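Side-chain contacts in putative curved DNA-binding protein (Chaetomium thermophilum var. thermophilum DSM 1495, PDB 4IPA), which is an Arx1 protein from a thermophilic fungus, related to methionine aminopeptidases of the M24 family, that probably acts in ribosome biogenesis and may bind DNA: residues Gln193-Ile196 / Ser197-Leu200; Ala90-Ile93 / Thr94-Pro98; Leu40-Val43 / Ser44-Cys47; Asn210-Glu213 / Ser214-Ser217; Leu309-Glu312 / Arg313-Lys316. All blocks are in the same frame, centred on the assembly; numbering follows the deposited sequence. Where two conformers were deposited one is given.

Interaction 1: residues Gln193-Ile196 / Ser197-Leu200; sequences QAKI and SSLL
Lys195 lays its aliphatic chain obliquely over the isobutyl group of Leu199, one turn further along helix 193-205, and brings Lys195 CE to 3.6 Å from Leu199 CD1. With CG anti to the backbone N (chi1 177°) and a bend at chi2, the methylenes slant outward and bring the ammonium beside the leucine. On this looser side Lys195 NZ forms a salt bridge with Glu380 and donates to a water at 3.2 Å; the same water lies 2.6 Å from Ser198 OG. The small Ser198 suits a partly exposed position and keeps its hydroxyl beside this water.

The tight side is apolar. Ile196 and Leu200 press on Leu164 of helix 148-167 and on Leu233, while Leu199 reaches Leu167 and Ile384. Buried Ser197 is the polar exception, yet its OG is hydrogen-bonded to Ser234 N and makes a weak bond of 3.3 Å to Gln193 O. That carbonyl also accepts the routine helical bond from Ser197 N (2.9 Å).

The chemistry implies an amphipathic helix: branched hydrocarbon faces the protein, a serine with its polar partner is tolerated among it, and a lysine uses its carbon chain as cover while its charge stays hydrated and paired.

Interaction 2: residues Ala90-Ile93 / Thr94-Pro98; sequences AAFI and TPYTP
Phe92 points the edge of its ring at the face of Tyr96, a T-shaped pair with centroids 5.0 Å apart and planes at 65°. The atom that does most of the touching is Phe92 CE2, which stands over the centre of the tyrosine ring and lies 3.8 Å from Tyr96 CD1. Its neighbour Phe92 CD2 comes to 3.9 Å from Tyr96 CG, nearer the root of the side chain. The opposite face of Tyr96 carries Pro98, whose CD sits 3.9 Å above the ring plane, offset toward the rim, and the tyrosine is thereby sandwiched between an aromatic edge and a proline.

Two different first torsions bring the rings together: Phe92 CG is anti to its carbonyl carbon (chi1 -72°), whereas Tyr96 CG is anti to its backbone N (chi1 -168°). Between them the chain bends at Ile93 and runs on in a polyproline II-like conformation through Thr94 and Pro95, the proline having no N-H to offer the nearby Ile93 O.

In the next shell, Tyr96 OH is hydrogen-bonded to Glu105 and Tyr96 N to Ser88, holding the residue at its backbone and at the far end of its ring, while Gln269 touches both rings. Thr94 OG1 bonds to Glu332 O and Thr334 N, which pins the bend. The loop runs between strand 79-88 and strand 115-124, in the M24 family region.

In such a pair the slightly positive ring hydrogens of phenylalanine meet the electron-rich face of tyrosine. The attraction does not use the hydroxyl, which stays available for the carboxylate of Glu105, a bond that probably helps to set the ring's place.

Interaction 3: residues Leu40-Val43 / Ser44-Cys47; sequences LAEV and SKLC
Ser44 turns its hydroxyl back along helix 23-46 onto the carbonyl of Leu40, and Ser44 OG donates to Leu40 O at 2.7 Å. The backbone Ser44 N reaches the same Leu40 O at 2.9 Å. The two donors come from opposite faces of the carbonyl plane, each tilted by about 30° from it, and the oxygen is clasped between them. The first torsion explains the hydroxyl's reach: OG is anti to the carbonyl carbon and beside the backbone N (chi1 -59°), folded back on the preceding turn. Serine suits this place because its short polar arm is satisfied within the helix itself.

Glu42 and Lys45 have another relation. Their side chains lie side by side and point the same way, and a bend at chi2 in the glutamate and at chi3 in the lysine turns the charged ends together. The resulting salt bridge, Glu42 OE1 to Lys45 NZ, is long at 3.5 Å, as may be expected toward solvent, where both ends can also be hydrated.

Toward Cys47 there are bonds three residues apart: Leu46 N makes a weak one to Val43 O at 3.0 Å, and Cys47 N bonds to Ser44 O at 3.1 Å. Val43 CG1 and Cys47 SG, 4.4 Å apart, lie on the buried side.

Leu40, Val43 and Cys47 all rest on Ile118 of strand 115-124, while Val43 and Leu46 meet Ile56 of helix 53-69. This part of helix 23-46 is amphipathic and laid on a beta-sheet, as in the pita-bread fold of the M24 family.

Interaction 4: residues Asn210-Glu213 / Ser214-Ser217; sequences NIIE and STTS
Ile212 O is gripped twice by Thr215: Thr215 OG1 donates to it at 2.7 Å and Thr215 N at 3.1 Å. Both donors approach from the same face of the carbonyl plane, the hydroxyl at the more bent C=O...donor angle (126°, against 148° for the amide). The threonine can do this because OG1 lies beside its own backbone N (chi1 -67°), which aims both groups at one oxygen. Thr215 OG1 also passes 3.5 Å from Ile212 CB, where the two side chains meet at a slant.

The amide bond closes a type II beta turn from Ile212 to Thr215. Ser214, at its third position, takes the left-handed backbone conformation that this turn requires. Just beyond, Thr216 OG1 donates to Ser214 O at 2.8 Å from well above the carbonyl plane, so a second hydroxyl braces the exit of the turn. The carboxylate of Glu213 forms a salt bridge with Lys263.

The turn interrupts strand 210-220 without taking it out of its sheet. Ile212 keeps a backbone bond to Gly256 of strand 250-258, and Ser214 and Thr215 bond to Leu233, just past strand 230-232; Ile211 packs on Leu200 and Ala204 of helix 193-205, and Ile212 meets Ile93.

Interaction 5: residues Leu309-Glu312 / Arg313-Lys316; sequences LEDE and RDAK
Asp311 holds an extended backbone directly before the helical residues that start with Glu312, and it is the N-cap of helix 312-324. The first turn then closes by backbone bonds, Ala315 N to Asp311 O at 2.9 Å and Lys316 N to Glu312 O, also at 2.9 Å.

The cap itself is a short, straight bond: Asp314 N donates to Asp311 OD1 at 2.7 Å, with an N-H...acceptor angle of 169°. CG of Asp311 is anti to the backbone N (chi1 -179°), which swings the carboxylate over the open end of the helix. Aspartate suits the place, since its negative charge probably also favours the positive end of the helix dipole.

Glu312 reaches to the loop around Ser101, its carboxylate accepting from Ser101 OG and Arg100 N. Lys316 curls past the Glu312 carbonyl, Lys316 CG lying 3.2 Å from Glu312 O. Beyond the two segments, the lysine's ammonium pairs with a bound sulfate ion that probably came from the crystallisation liquor.

Leu309 packs on Ile291 and Val295 of helix 286-299, and its methyl CD1 rests 3.9 Å from Ala315 CB.

Overall arrangement
Interactions 1, 3, 4 and 5 are partly buried; only interaction 2 is a surface contact. Interactions 1 and 3 both lie along helices, yet on opposite sides of the chain's centre, about 33 Å apart between centres; each pairs a hydrocarbon face with a charged side. Interaction 4 touches interaction 1, Leu200 O lying 3.6 Å from Ile211 CG1, and interaction 2, with Ile212 CG2 3.9 Å from Ile93 CD1. Interaction 2 joins two rings edge to face in a loop, whereas the strand turn of interaction 4 relies on hydroxyl-to-carbonyl bonds. Interaction 5 lies farthest from the chain's centre: its carboxylate caps a helix start, while the serine of interaction 3 grips a helix carbonyl.

Interaction 1: residues Gln193-Ile196 / Ser197-Leu200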
loop_
_atom_site.group_PDB
_atom_site.type_symbol
_atom_site.label_atom_id
_atom_site.label_comp_id
_atom_site.label_asym_id
_atom_site.label_seq_id
_atom_site.Cartn_x
_atom_site.Cartn_y
_atom_site.Cartn_z
ATOM N N GLN A 193 -14.459 -12.200 6.869
ATOM C CA GLN A 193 -14.091 -11.155 5.923
ATOM C C GLN A 193 -15.309 -10.466 5.293
ATOM O O GLN A 193 -15.249 -9.287 4.938
ATOM C CB GLN A 193 -13.070 -11.664 4.905
ATOM C CG GLN A 193 -11.706 -11.880 5.572
ATOM C CD GLN A 193 -10.583 -12.153 4.590
ATOM O OE1 GLN A 193 -9.593 -12.797 4.933
ATOM N NE2 GLN A 193 -10.726 -11.666 3.375
ATOM N N ALA A 194 -16.423 -11.186 5.198
ATOM C CA ALA A 194 -17.692 -10.569 4.802
ATOM C C ALA A 194 -18.137 -9.474 5.788
ATOM O O ALA A 194 -18.660 -8.435 5.389
ATOM C CB ALA A 194 -18.772 -11.628 4.665
ATOM N N LYS A 195 -17.918 -9.718 7.075
ATOM C CA LYS A 195 -18.303 -8.779 8.119
ATOM C C LYS A 195 -17.381 -7.553 8.089
ATOM O O LYS A 195 -17.830 -6.406 8.167
ATOM C CB LYS A 195 -18.244 -9.473 9.485
ATOM C CG LYS A 195 -18.546 -8.572 10.689
ATOM C CD LYS A 195 -19.897 -7.857 10.544
ATOM C CE LYS A 195 -20.221 -7.034 11.800
ATOM N NZ LYS A 195 -21.578 -6.391 11.770
ATOM N N ILE A 196 -16.086 -7.811 7.970
ATOM C CA ILE A 196 -15.110 -6.752 7.795
ATOM C C ILE A 196 -15.493 -5.861 6.612
ATOM O O ILE A 196 -15.525 -4.638 6.738
ATOM C CB ILE A 196 -13.700 -7.341 7.593
ATOM C CG1 ILE A 196 -13.309 -8.163 8.832
ATOM C CG2 ILE A 196 -12.683 -6.229 7.280
ATOM C CD1 ILE A 196 -11.920 -8.803 8.767
ATOM N N SER A 197 -15.795 -6.479 5.474
ATOM C CA SER A 197 -16.195 -5.744 4.280
ATOM C C SER A 197 -17.417 -4.859 4.506
ATOM O O SER A 197 -17.393 -3.672 4.187
ATOM C CB SER A 197 -16.477 -6.699 3.111
ATOM O OG SER A 197 -15.281 -7.083 2.462
ATOM N N SER A 198 -18.486 -5.436 5.043
ATOM C CA SER A 198 -19.725 -4.674 5.219
ATOM C C SER A 198 -19.533 -3.489 6.168
ATOM O O SER A 198 -20.069 -2.407 5.931
ATOM C CB SER A 198 -20.882 -5.569 5.676
ATOM O OG SER A 198 -20.658 -6.054 6.984
ATOM N N LEU A 199 -18.757 -3.683 7.229
ATOM C CA LEU A 199 -18.433 -2.574 8.125
ATOM C C LEU A 199 -17.656 -1.451 7.397
ATOM O O LEU A 199 -18.031 -0.277 7.470
ATOM C CB LEU A 199 -17.666 -3.067 9.359
ATOM C CG LEU A 199 -18.458 -3.893 10.388
ATOM C CD1 LEU A 199 -17.520 -4.632 11.332
ATOM C CD2 LEU A 199 -19.451 -3.045 11.185
ATOM N N LEU A 200 -16.594 -1.802 6.676
ATOM C CA LEU A 200 -15.859 -0.779 5.940
ATOM C C LEU A 200 -16.738 -0.096 4.882
ATOM O O LEU A 200 -16.597 1.100 4.634
ATOM C CB LEU A 200 -14.578 -1.343 5.313
ATOM C CG LEU A 200 -13.318 -1.083 6.146
ATOM C CD1 LEU A 200 -13.455 -1.699 7.559
ATOM C CD2 LEU A 200 -12.085 -1.603 5.432
HETATM O O HOH W 1 -22.024 -4.975 8.892
#

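Interaction 2: residues Ala90-Ile93 / Thr94-Pro98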
loop_
_atom_site.group_PDB
_atom_site.type_symbol
_atom_site.label_atom_id
_atom_site.label_comp_id
_atom_site.label_asym_id
_atom_site.label_seq_id
_atom_site.Cartn_x
_atom_site.Cartn_y
_atom_site.Cartn_z
ATOM N N ALA A 90 -5.337 11.043 -9.924
ATOM C CA ALA A 90 -6.640 10.985 -9.276
ATOM C C ALA A 90 -7.395 9.667 -9.380
ATOM O O ALA A 90 -7.807 9.105 -8.354
ATOM C CB ALA A 90 -7.520 12.143 -9.762
ATOM N N ALA A 91 -7.612 9.188 -10.599
ATOM C CA ALA A 91 -8.371 7.958 -10.777
ATOM C C ALA A 91 -7.510 6.701 -10.925
ATOM O O ALA A 91 -8.037 5.637 -11.219
ATOM C CB ALA A 91 -9.340 8.072 -11.951
ATOM N N PHE A 92 -6.207 6.814 -10.698
ATOM C CA PHE A 92 -5.333 5.645 -10.827
ATOM C C PHE A 92 -5.353 4.777 -9.562
ATOM O O PHE A 92 -5.164 5.284 -8.456
ATOM C CB PHE A 92 -3.889 6.071 -11.108
ATOM C CG PHE A 92 -3.658 6.611 -12.501
ATOM C CD1 PHE A 92 -4.456 7.620 -13.020
ATOM C CD2 PHE A 92 -2.605 6.144 -13.264
ATOM C CE1 PHE A 92 -4.226 8.123 -14.285
ATOM C CE2 PHE A 92 -2.366 6.647 -14.532
ATOM C CZ PHE A 92 -3.181 7.637 -15.045
ATOM N N ILE A 93 -5.548 3.471 -9.731
ATOM C CA ILE A 93 -5.491 2.540 -8.604
ATOM C C ILE A 93 -4.163 1.778 -8.541
ATOM O O ILE A 93 -3.449 1.854 -7.549
ATOM C CB ILE A 93 -6.659 1.553 -8.629
ATOM C CG1 ILE A 93 -7.962 2.319 -8.385
ATOM C CG2 ILE A 93 -6.444 0.470 -7.584
ATOM C CD1 ILE A 93 -9.221 1.555 -8.727
ATOM N N THR A 94 -3.832 1.041 -9.590
ATOM C CA THR A 94 -2.512 0.441 -9.670
ATOM C C THR A 94 -1.413 1.500 -9.463
ATOM O O THR A 94 -1.438 2.542 -10.088
ATOM C CB THR A 94 -2.289 -0.227 -11.018
ATOM O OG1 THR A 94 -3.334 -1.174 -11.241
ATOM C CG2 THR A 94 -0.931 -0.949 -11.028
ATOM N N PRO A 95 -0.457 1.239 -8.564
ATOM C CA PRO A 95 0.608 2.229 -8.352
ATOM C C PRO A 95 1.302 2.546 -9.680
ATOM O O PRO A 95 1.704 1.618 -10.377
ATOM C CB PRO A 95 1.574 1.514 -7.400
ATOM C CG PRO A 95 0.739 0.494 -6.702
ATOM C CD PRO A 95 -0.333 0.067 -7.676
ATOM N N TYR A 96 1.443 3.833 -10.002
ATOM C CA TYR A 96 1.912 4.285 -11.302
ATOM C C TYR A 96 3.417 4.593 -11.310
ATOM O O TYR A 96 3.918 5.295 -10.430
ATOM C CB TYR A 96 1.120 5.534 -11.709
ATOM C CG TYR A 96 1.299 5.961 -13.146
ATOM C CD1 TYR A 96 1.087 5.066 -14.188
ATOM C CD2 TYR A 96 1.647 7.267 -13.463
ATOM C CE1 TYR A 96 1.243 5.460 -15.516
ATOM C CE2 TYR A 96 1.805 7.666 -14.775
ATOM C CZ TYR A 96 1.597 6.759 -15.804
ATOM O OH TYR A 96 1.750 7.161 -17.120
ATOM N N THR A 97 4.130 4.075 -12.308
ATOM C CA THR A 97 5.577 4.303 -12.428
ATOM C C THR A 97 6.051 4.037 -13.867
ATOM O O THR A 97 6.633 2.998 -14.159
ATOM C CB THR A 97 6.393 3.469 -11.391
ATOM O OG1 THR A 97 7.786 3.471 -11.733
ATOM C CG2 THR A 97 5.899 2.032 -11.328
ATOM N N PRO A 98 5.812 5.006 -14.768
ATOM C CA PRO A 98 5.912 4.788 -16.218
ATOM C C PRO A 98 7.340 4.748 -16.777
ATOM O O PRO A 98 8.296 5.127 -16.098
ATOM C CB PRO A 98 5.143 5.977 -16.790
ATOM C CG PRO A 98 5.377 7.071 -15.804
ATOM C CD PRO A 98 5.463 6.398 -14.441
#

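Interaction 3: residues Leu40-Val43 / Ser44-Cys47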
loop_
_atom_site.group_PDB
_atom_site.type_symbol
_atom_site.label_atom_id
_atom_site.label_comp_id
_atom_site.label_asym_id
_atom_site.label_seq_id
_atom_site.Cartn_x
_atom_site.Cartn_y
_atom_site.Cartn_z
ATOM N N LEU A 40 9.273 8.821 1.694
ATOM C CA LEU A 40 7.898 9.225 1.423
ATOM C C LEU A 40 7.735 10.719 1.645
ATOM O O LEU A 40 7.002 11.383 0.922
ATOM C CB LEU A 40 6.922 8.482 2.326
ATOM C CG LEU A 40 5.496 9.047 2.311
ATOM C CD1 LEU A 40 4.852 8.753 0.951
ATOM C CD2 LEU A 40 4.671 8.467 3.472
ATOM N N ALA A 41 8.407 11.241 2.665
ATOM C CA ALA A 41 8.265 12.649 2.993
ATOM C C ALA A 41 8.960 13.499 1.937
ATOM O O ALA A 41 8.409 14.506 1.491
ATOM C CB ALA A 41 8.820 12.947 4.374
ATOM N N GLU A 42 10.154 13.070 1.528
ATOM C CA GLU A 42 10.902 13.766 0.485
ATOM C C GLU A 42 10.186 13.709 -0.846
ATOM O O GLU A 42 10.188 14.672 -1.589
ATOM C CB GLU A 42 12.322 13.206 0.331
ATOM C CG GLU A 42 13.233 13.443 1.527
ATOM C CD GLU A 42 13.447 14.929 1.840
ATOM O OE1 GLU A 42 13.007 15.796 1.045
ATOM O OE2 GLU A 42 14.064 15.232 2.887
ATOM N N VAL A 43 9.574 12.570 -1.154
ATOM C CA VAL A 43 8.823 12.443 -2.398
ATOM C C VAL A 43 7.551 13.297 -2.384
ATOM O O VAL A 43 7.201 13.887 -3.400
ATOM C CB VAL A 43 8.476 10.971 -2.731
ATOM C CG1 VAL A 43 7.541 10.899 -3.945
ATOM C CG2 VAL A 43 9.733 10.183 -3.009
ATOM N N SER A 44 6.867 13.369 -1.239
ATOM C CA SER A 44 5.633 14.154 -1.146
ATOM C C SER A 44 5.898 15.641 -1.416
ATOM O O SER A 44 5.076 16.327 -2.015
ATOM C CB SER A 44 4.933 13.967 0.217
ATOM O OG SER A 44 4.596 12.602 0.475
ATOM N N LYS A 45 7.048 16.137 -0.970
ATOM C CA LYS A 45 7.423 17.530 -1.218
ATOM C C LYS A 45 7.639 17.820 -2.711
ATOM O O LYS A 45 7.451 18.941 -3.158
ATOM C CB LYS A 45 8.679 17.888 -0.414
ATOM C CG LYS A 45 8.405 18.086 1.074
ATOM C CD LYS A 45 9.659 17.934 1.929
ATOM C CE LYS A 45 10.720 18.975 1.601
ATOM N NZ LYS A 45 11.912 18.816 2.494
ATOM N N LEU A 46 8.035 16.808 -3.479
ATOM C CA LEU A 46 8.224 16.991 -4.915
ATOM C C LEU A 46 6.904 17.014 -5.681
ATOM O O LEU A 46 6.875 17.440 -6.835
ATOM C CB LEU A 46 9.152 15.915 -5.504
ATOM C CG LEU A 46 10.544 15.777 -4.867
ATOM C CD1 LEU A 46 11.332 14.610 -5.482
ATOM C CD2 LEU A 46 11.334 17.075 -4.982
ATOM N N CYS A 47 5.814 16.563 -5.053
ATOM C CA CYS A 47 4.546 16.427 -5.773
ATOM C C CYS A 47 3.756 17.731 -5.867
ATOM O O CYS A 47 2.636 17.830 -5.364
ATOM C CB CYS A 47 3.678 15.313 -5.176
ATOM S SG CYS A 47 4.418 13.672 -5.323
#

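Interaction 4: residues Asn210-Glu213 / Ser214-Ser217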
loop_
_atom_site.group_PDB
_atom_site.type_symbol
_atom_site.label_atom_id
_atom_site.label_comp_id
_atom_site.label_asym_id
_atom_site.label_seq_id
_atom_site.Cartn_x
_atom_site.Cartn_y
_atom_site.Cartn_z
ATOM N N ASN A 210 -17.363 4.928 -1.823
ATOM C CA ASN A 210 -17.366 3.474 -1.867
ATOM C C ASN A 210 -15.970 2.880 -1.661
ATOM O O ASN A 210 -14.960 3.467 -2.078
ATOM C CB ASN A 210 -17.964 2.983 -3.182
ATOM C CG ASN A 210 -19.462 3.157 -3.234
ATOM O OD1 ASN A 210 -20.186 2.466 -2.530
ATOM N ND2 ASN A 210 -19.939 4.069 -4.085
ATOM N N ILE A 211 -15.920 1.711 -1.032
ATOM C CA ILE A 211 -14.659 0.990 -0.881
ATOM C C ILE A 211 -14.228 0.495 -2.247
ATOM O O ILE A 211 -15.048 -0.017 -3.009
ATOM C CB ILE A 211 -14.802 -0.236 0.068
ATOM C CG1 ILE A 211 -15.139 0.218 1.487
ATOM C CG2 ILE A 211 -13.507 -1.060 0.091
ATOM C CD1 ILE A 211 -14.074 1.045 2.088
ATOM N N ILE A 212 -12.942 0.613 -2.559
ATOM C CA ILE A 212 -12.446 0.041 -3.806
ATOM C C ILE A 212 -12.439 -1.501 -3.817
ATOM O O ILE A 212 -11.762 -2.162 -3.020
ATOM C CB ILE A 212 -11.072 0.578 -4.167
ATOM C CG1 ILE A 212 -11.118 2.107 -4.276
ATOM C CG2 ILE A 212 -10.591 -0.053 -5.459
ATOM C CD1 ILE A 212 -9.716 2.722 -4.366
ATOM N N GLU A 213 -13.215 -2.065 -4.727
ATOM C CA GLU A 213 -13.333 -3.508 -4.850
ATOM C C GLU A 213 -11.998 -4.259 -4.766
ATOM O O GLU A 213 -11.055 -3.933 -5.484
ATOM C CB GLU A 213 -13.986 -3.843 -6.181
ATOM C CG GLU A 213 -15.477 -3.942 -6.129
ATOM C CD GLU A 213 -16.021 -4.781 -7.280
ATOM O OE1 GLU A 213 -15.340 -4.870 -8.341
ATOM O OE2 GLU A 213 -17.120 -5.360 -7.114
ATOM N N SER A 214 -11.940 -5.255 -3.883
ATOM C CA SER A 214 -10.818 -6.185 -3.803
ATOM C C SER A 214 -9.536 -5.556 -3.291
ATOM O O SER A 214 -8.448 -6.072 -3.547
ATOM C CB SER A 214 -10.561 -6.875 -5.154
ATOM O OG SER A 214 -11.649 -7.715 -5.517
ATOM N N THR A 215 -9.659 -4.442 -2.580
ATOM C CA THR A 215 -8.520 -3.868 -1.877
ATOM C C THR A 215 -8.006 -4.886 -0.866
ATOM O O THR A 215 -8.739 -5.326 -0.002
ATOM C CB THR A 215 -8.918 -2.561 -1.179
ATOM O OG1 THR A 215 -9.218 -1.589 -2.186
ATOM C CG2 THR A 215 -7.792 -2.046 -0.290
ATOM N N THR A 216 -6.747 -5.272 -0.992
ATOM C CA THR A 216 -6.247 -6.436 -0.276
ATOM C C THR A 216 -5.143 -6.089 0.715
ATOM O O THR A 216 -4.201 -5.372 0.382
ATOM C CB THR A 216 -5.692 -7.483 -1.271
ATOM O OG1 THR A 216 -6.709 -7.828 -2.215
ATOM C CG2 THR A 216 -5.224 -8.758 -0.534
ATOM N N SER A 217 -5.266 -6.608 1.931
ATOM C CA SER A 217 -4.184 -6.570 2.908
ATOM C C SER A 217 -3.461 -7.918 2.950
ATOM O O SER A 217 -4.085 -8.964 2.920
ATOM C CB SER A 217 -4.745 -6.192 4.273
ATOM O OG SER A 217 -5.322 -4.892 4.210
#

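Interaction 5: residues Leu309-Glu312 / Arg313-Lys316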
loop_
_atom_site.group_PDB
_atom_site.type_symbol
_atom_site.label_atom_id
_atom_site.label_comp_id
_atom_site.label_asym_id
_atom_site.label_seq_id
_atom_site.Cartn_x
_atom_site.Cartn_y
_atom_site.Cartn_z
ATOM N N LEU A 309 15.039 -0.935 -14.394
ATOM C CA LEU A 309 16.025 -1.834 -14.997
ATOM C C LEU A 309 17.073 -1.039 -15.772
ATOM O O LEU A 309 16.861 0.131 -16.072
ATOM C CB LEU A 309 15.345 -2.860 -15.902
ATOM C CG LEU A 309 14.397 -3.807 -15.167
ATOM C CD1 LEU A 309 13.865 -4.885 -16.106
ATOM C CD2 LEU A 309 15.111 -4.439 -14.004
ATOM N N GLU A 310 18.196 -1.680 -16.091
ATOM C CA GLU A 310 19.313 -1.021 -16.774
ATOM C C GLU A 310 18.965 -0.485 -18.158
ATOM O O GLU A 310 19.457 0.566 -18.552
ATOM C CB GLU A 310 20.514 -1.969 -16.902
ATOM C CG GLU A 310 21.184 -2.344 -15.590
ATOM C CD GLU A 310 22.339 -3.325 -15.778
ATOM O OE1 GLU A 310 22.888 -3.401 -16.900
ATOM O OE2 GLU A 310 22.696 -4.029 -14.805
ATOM N N ASP A 311 18.141 -1.221 -18.899
ATOM C CA ASP A 311 17.827 -0.852 -20.282
ATOM C C ASP A 311 16.362 -1.106 -20.650
ATOM O O ASP A 311 15.915 -2.254 -20.658
ATOM C CB ASP A 311 18.736 -1.608 -21.263
ATOM C CG ASP A 311 18.457 -1.242 -22.711
ATOM O OD1 ASP A 311 17.534 -1.827 -23.323
ATOM O OD2 ASP A 311 19.158 -0.357 -23.241
ATOM N N GLU A 312 15.627 -0.048 -20.978
ATOM C CA GLU A 312 14.189 -0.194 -21.219
ATOM C C GLU A 312 13.869 -1.106 -22.393
ATOM O O GLU A 312 12.903 -1.875 -22.343
ATOM C CB GLU A 312 13.480 1.165 -21.343
ATOM C CG GLU A 312 13.608 2.011 -20.087
ATOM C CD GLU A 312 12.711 3.240 -20.071
ATOM O OE1 GLU A 312 12.163 3.612 -21.131
ATOM O OE2 GLU A 312 12.561 3.839 -18.982
ATOM N N ARG A 313 14.671 -1.039 -23.446
ATOM C CA ARG A 313 14.459 -1.946 -24.571
ATOM C C ARG A 313 14.584 -3.423 -24.204
ATOM O O ARG A 313 13.733 -4.217 -24.572
ATOM C CB ARG A 313 15.340 -1.580 -25.771
ATOM C CG ARG A 313 14.574 -0.789 -26.819
ATOM C CD ARG A 313 15.490 -0.217 -27.884
ATOM N NE ARG A 313 16.283 -1.262 -28.521
ATOM C CZ ARG A 313 15.829 -2.100 -29.449
ATOM N NH1 ARG A 313 14.567 -2.038 -29.871
ATOM N NH2 ARG A 313 16.649 -3.008 -29.956
ATOM N N ASP A 314 15.642 -3.794 -23.494
ATOM C CA ASP A 314 15.719 -5.134 -22.923
ATOM C C ASP A 314 14.527 -5.412 -21.986
ATOM O O ASP A 314 13.990 -6.526 -21.932
ATOM C CB ASP A 314 17.039 -5.327 -22.154
ATOM C CG ASP A 314 18.257 -5.468 -23.076
ATOM O OD1 ASP A 314 18.058 -5.721 -24.275
ATOM O OD2 ASP A 314 19.416 -5.342 -22.616
ATOM N N ALA A 315 14.106 -4.387 -21.255
ATOM C CA ALA A 315 13.054 -4.582 -20.266
ATOM C C ALA A 315 11.795 -5.028 -20.997
ATOM O O ALA A 315 11.178 -6.022 -20.619
ATOM C CB ALA A 315 12.805 -3.321 -19.482
ATOM N N LYS A 316 11.441 -4.316 -22.066
ATOM C CA LYS A 316 10.208 -4.590 -22.805
ATOM C C LYS A 316 10.233 -5.923 -23.532
ATOM O O LYS A 316 9.204 -6.569 -23.701
ATOM C CB LYS A 316 9.925 -3.484 -23.817
ATOM C CG LYS A 316 9.842 -2.111 -23.198
ATOM C CD LYS A 316 10.242 -1.040 -24.198
ATOM C CE LYS A 316 9.056 -0.575 -25.005
ATOM N NZ LYS A 316 9.444 0.556 -25.895
#